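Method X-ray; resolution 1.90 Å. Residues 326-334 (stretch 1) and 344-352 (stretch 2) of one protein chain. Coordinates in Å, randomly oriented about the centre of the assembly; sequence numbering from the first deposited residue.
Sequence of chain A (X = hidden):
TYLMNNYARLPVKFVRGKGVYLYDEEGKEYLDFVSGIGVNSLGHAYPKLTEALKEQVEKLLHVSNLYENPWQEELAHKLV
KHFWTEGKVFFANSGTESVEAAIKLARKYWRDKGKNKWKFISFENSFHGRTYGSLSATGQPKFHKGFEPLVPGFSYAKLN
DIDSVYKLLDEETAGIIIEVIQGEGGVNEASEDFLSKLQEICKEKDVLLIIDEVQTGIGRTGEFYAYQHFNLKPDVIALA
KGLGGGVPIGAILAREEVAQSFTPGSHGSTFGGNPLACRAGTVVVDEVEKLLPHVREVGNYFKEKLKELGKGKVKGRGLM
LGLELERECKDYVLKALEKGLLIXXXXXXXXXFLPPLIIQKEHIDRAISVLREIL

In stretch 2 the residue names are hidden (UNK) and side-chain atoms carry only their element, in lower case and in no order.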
# COMPACT_ATOMS: atom_id res chain seq x y z
N GLU A 326 -3.39 -32.70 -14.10
CA GLU A 326 -3.48 -33.90 -13.29
C GLU A 326 -2.44 -33.87 -12.18
O GLU A 326 -2.66 -34.39 -11.09
CB GLU A 326 -3.28 -35.13 -14.18
CG GLU A 326 -3.51 -36.45 -13.48
CD GLU A 326 -3.40 -37.63 -14.43
OE1 GLU A 326 -4.18 -37.69 -15.41
OE2 GLU A 326 -2.52 -38.50 -14.20
N ARG A 327 -1.29 -33.26 -12.47
CA ARG A 327 -0.22 -33.17 -11.48
C ARG A 327 0.26 -31.73 -11.30
O ARG A 327 -0.24 -30.81 -11.94
CB ARG A 327 0.95 -34.06 -11.91
CG ARG A 327 1.74 -33.54 -13.10
CD ARG A 327 2.74 -34.58 -13.59
NE ARG A 327 3.78 -33.99 -14.44
CZ ARG A 327 4.75 -33.20 -13.99
NH1 ARG A 327 4.82 -32.91 -12.70
NH2 ARG A 327 5.65 -32.71 -14.84
N GLU A 328 1.24 -31.55 -10.42
CA GLU A 328 1.80 -30.23 -10.14
C GLU A 328 2.24 -29.51 -11.41
O GLU A 328 2.83 -30.11 -12.31
CB GLU A 328 2.98 -30.37 -9.18
CG GLU A 328 2.57 -30.81 -7.78
CD GLU A 328 3.74 -31.24 -6.93
OE1 GLU A 328 4.76 -30.51 -6.89
OE2 GLU A 328 3.65 -32.31 -6.29
N CYS A 329 1.94 -28.21 -11.50
CA CYS A 329 2.30 -27.42 -12.67
C CYS A 329 3.63 -26.69 -12.51
O CYS A 329 4.00 -25.88 -13.36
CB CYS A 329 1.19 -26.42 -13.03
SG CYS A 329 0.35 -25.48 -11.70
N LYS A 330 4.34 -26.99 -11.43
CA LYS A 330 5.63 -26.38 -11.15
C LYS A 330 6.61 -26.46 -12.32
O LYS A 330 7.18 -25.45 -12.74
CB LYS A 330 6.24 -27.04 -9.91
CG LYS A 330 7.67 -26.62 -9.59
CD LYS A 330 8.23 -27.44 -8.42
CE LYS A 330 9.69 -27.10 -8.16
NZ LYS A 330 10.29 -27.95 -7.08
N ASP A 331 6.81 -27.67 -12.84
CA ASP A 331 7.75 -27.88 -13.94
C ASP A 331 7.39 -27.23 -15.27
O ASP A 331 8.26 -26.76 -16.00
CB ASP A 331 7.96 -29.39 -14.16
CG ASP A 331 8.32 -30.12 -12.88
OD1 ASP A 331 9.11 -29.58 -12.08
OD2 ASP A 331 7.81 -31.25 -12.69
N TYR A 332 6.10 -27.20 -15.58
CA TYR A 332 5.66 -26.61 -16.84
C TYR A 332 5.96 -25.12 -16.92
O TYR A 332 6.19 -24.58 -18.00
CB TYR A 332 4.17 -26.88 -17.03
CG TYR A 332 3.88 -28.36 -17.07
CD1 TYR A 332 4.31 -29.15 -18.14
CD2 TYR A 332 3.25 -29.00 -16.00
CE1 TYR A 332 4.12 -30.52 -18.15
CE2 TYR A 332 3.06 -30.38 -16.00
CZ TYR A 332 3.50 -31.13 -17.07
OH TYR A 332 3.33 -32.50 -17.07
N VAL A 333 5.96 -24.45 -15.77
CA VAL A 333 6.27 -23.02 -15.75
C VAL A 333 7.70 -22.84 -16.25
O VAL A 333 7.97 -21.96 -17.07
CB VAL A 333 6.15 -22.44 -14.32
CG1 VAL A 333 6.56 -20.98 -14.31
CG2 VAL A 333 4.71 -22.59 -13.82
N LEU A 334 8.61 -23.67 -15.76
CA LEU A 334 10.01 -23.60 -16.17
C LEU A 334 10.18 -23.96 -17.65
O LEU A 334 10.88 -23.26 -18.39
CB LEU A 334 10.88 -24.52 -15.32
CG LEU A 334 11.12 -24.09 -13.87
CD1 LEU A 334 11.98 -25.12 -13.16
CD2 LEU A 334 11.80 -22.73 -13.86
N UNK A 344 1.83 -19.01 -15.26
CA UNK A 344 1.85 -19.11 -13.80
C UNK A 344 1.21 -20.39 -13.28
O UNK A 344 0.30 -20.94 -13.90
o UNK A 344 0.03 -18.20 -11.12
c UNK A 344 1.16 -17.88 -13.20
n UNK A 344 2.21 -17.66 -11.04
c UNK A 344 1.09 -17.93 -11.69
N UNK A 345 1.71 -20.87 -12.15
CA UNK A 345 1.18 -22.08 -11.53
C UNK A 345 0.67 -21.72 -10.14
O UNK A 345 1.41 -21.18 -9.32
c UNK A 345 2.28 -23.14 -11.42
s UNK A 345 1.81 -24.68 -10.55
N UNK A 346 -0.59 -22.03 -9.88
CA UNK A 346 -1.18 -21.73 -8.59
C UNK A 346 -2.03 -22.90 -8.11
O UNK A 346 -2.36 -23.80 -8.89
o UNK A 346 -2.30 -19.94 -7.37
c UNK A 346 -2.04 -20.44 -8.69
c UNK A 346 -3.36 -20.72 -9.40
N UNK A 347 -2.37 -22.90 -6.82
CA UNK A 347 -3.17 -23.98 -6.24
C UNK A 347 -2.51 -25.32 -6.55
O UNK A 347 -3.18 -26.34 -6.70
c UNK A 347 -4.59 -23.94 -6.79
N UNK A 348 -1.18 -25.29 -6.67
CA UNK A 348 -0.42 -26.49 -6.94
C UNK A 348 -0.53 -27.11 -8.31
O UNK A 348 0.48 -27.47 -8.91
N UNK A 349 -1.75 -27.25 -8.83
CA UNK A 349 -1.94 -27.89 -10.13
C UNK A 349 -2.65 -27.06 -11.18
O UNK A 349 -2.94 -27.56 -12.27
c UNK A 349 -2.05 -30.17 -8.96
c UNK A 349 -2.93 -31.39 -8.72
c UNK A 349 -2.33 -32.31 -7.67
n UNK A 349 -3.28 -33.39 -7.29
c UNK A 349 -2.70 -29.21 -9.94
N UNK A 350 -2.94 -25.80 -10.88
CA UNK A 350 -3.64 -24.96 -11.84
C UNK A 350 -2.75 -23.94 -12.53
O UNK A 350 -2.18 -23.06 -11.89
c UNK A 350 -5.78 -25.18 -10.52
c UNK A 350 -5.54 -23.34 -12.20
c UNK A 350 -4.81 -24.19 -11.16
N UNK A 351 -2.62 -24.08 -13.85
CA UNK A 351 -1.85 -23.12 -14.62
C UNK A 351 -2.81 -21.95 -14.80
O UNK A 351 -3.93 -22.13 -15.26
c UNK A 351 0.99 -23.88 -15.55
c UNK A 351 -1.46 -23.69 -15.98
c UNK A 351 -0.25 -24.63 -16.00
c UNK A 351 -0.07 -25.18 -17.40
N UNK A 352 -2.37 -20.76 -14.41
CA UNK A 352 -3.20 -19.57 -14.52
C UNK A 352 -2.64 -18.68 -15.63
O UNK A 352 -1.43 -18.48 -15.72
c UNK A 352 -3.21 -18.82 -13.18
c UNK A 352 -4.04 -16.85 -11.84
n UNK A 352 -3.51 -15.39 -9.49
n UNK A 352 -2.79 -16.88 -11.09
c UNK A 352 -3.93 -17.48 -13.22
c UNK A 352 -2.56 -16.18 -9.98
n UNK A 352 -1.40 -16.29 -9.35

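Position 344 has four side-chain atoms: two carbons, the second carrying one oxygen and one nitrogen. That flat end is an amide, or so the elements say, and two carbons make it the shorter of the two amides. CA-to-CB points away from stretch 1, and only the backbone comes near, with C 4.2 Å from Val 333 CG2. The residue is Asn 344. Its role lies within its own hairpin, as position 352 makes clear.

Position 345 has one carbon followed by one sulfur. The sulfur lies 2.0 Å from Cys 329 SG, which is a covalent distance. This is Cys 345, and the pair is a disulfide with chi3 of 84°, close to the relaxed value near 90°. Its CB also packs 3.5 Å from Val 333 CG2.

Position 346 has a carbon carrying one oxygen and one carbon. The branch at CB with a hydroxyl identifies Thr 346. CA-to-CB points away from stretch 1, and OG1 is hydrogen-bonded elsewhere in the structure. Its backbone pairs with position 350 in both directions.

Position 347 has a single side-chain carbon, so it is Ala 347. It does not touch stretch 1. Phi is 53°, in the turn between the two strands.

Position 348 has no side-chain atoms and is Gly 348. Its phi of 71° by itself favours glycine. Its O accepts a hydrogen bond from Cys 329 N at 3.1 Å, with an angle of 162°. The same O lies 3.3 Å from Glu 328 CA in a CA-H...O contact.

Position 349 has four carbons in a row ending in nitrogen, an unbranched chain that gives Lys 349. The chain is extended after chi1 (m), with chi2 to chi4 all t. Its aliphatic part runs along the backbone of stretch 1: CG is 3.5 Å from Arg 327 O, and CD is 3.8 Å from Glu 326 O.

Position 350 has three carbons, one carrying the other two. The fork at CB gives Val 350. CA-to-CB points away from stretch 1, but backbone N is 3.4 Å from Cys 329 SG.

Position 351 has four carbons, forked at the second, which gives Leu 351. CA-to-CB points sideways, yet the end comes nearer: CD2 is 3.6 Å from Cys 329 CB and 4.3 Å from Val 333 CG2.

Position 352 has three carbons, a nitrogen, then a carbon carrying two more nitrogens. This guanidinium identifies Arg 352. It does not touch stretch 1. NE and NH2 donate to Asn 344 OD1 at 3.1 and 3.0 Å, bridging the two strands.

The contact centres on Cys 329, which is buried and whose CA-to-CB bond points toward the hairpin. Its sulfur is bonded to Cys 345, and its N is tied to Gly 348 O. Val 333, one helical turn on, joins Leu 351 in an apolar patch beside the disulfide. The helix and strand 344-346 run nearly antiparallel, at 170°. Lys 349 covers the exposed end of the contact.

Stretch 2 (344-352) NCTAGKVLR
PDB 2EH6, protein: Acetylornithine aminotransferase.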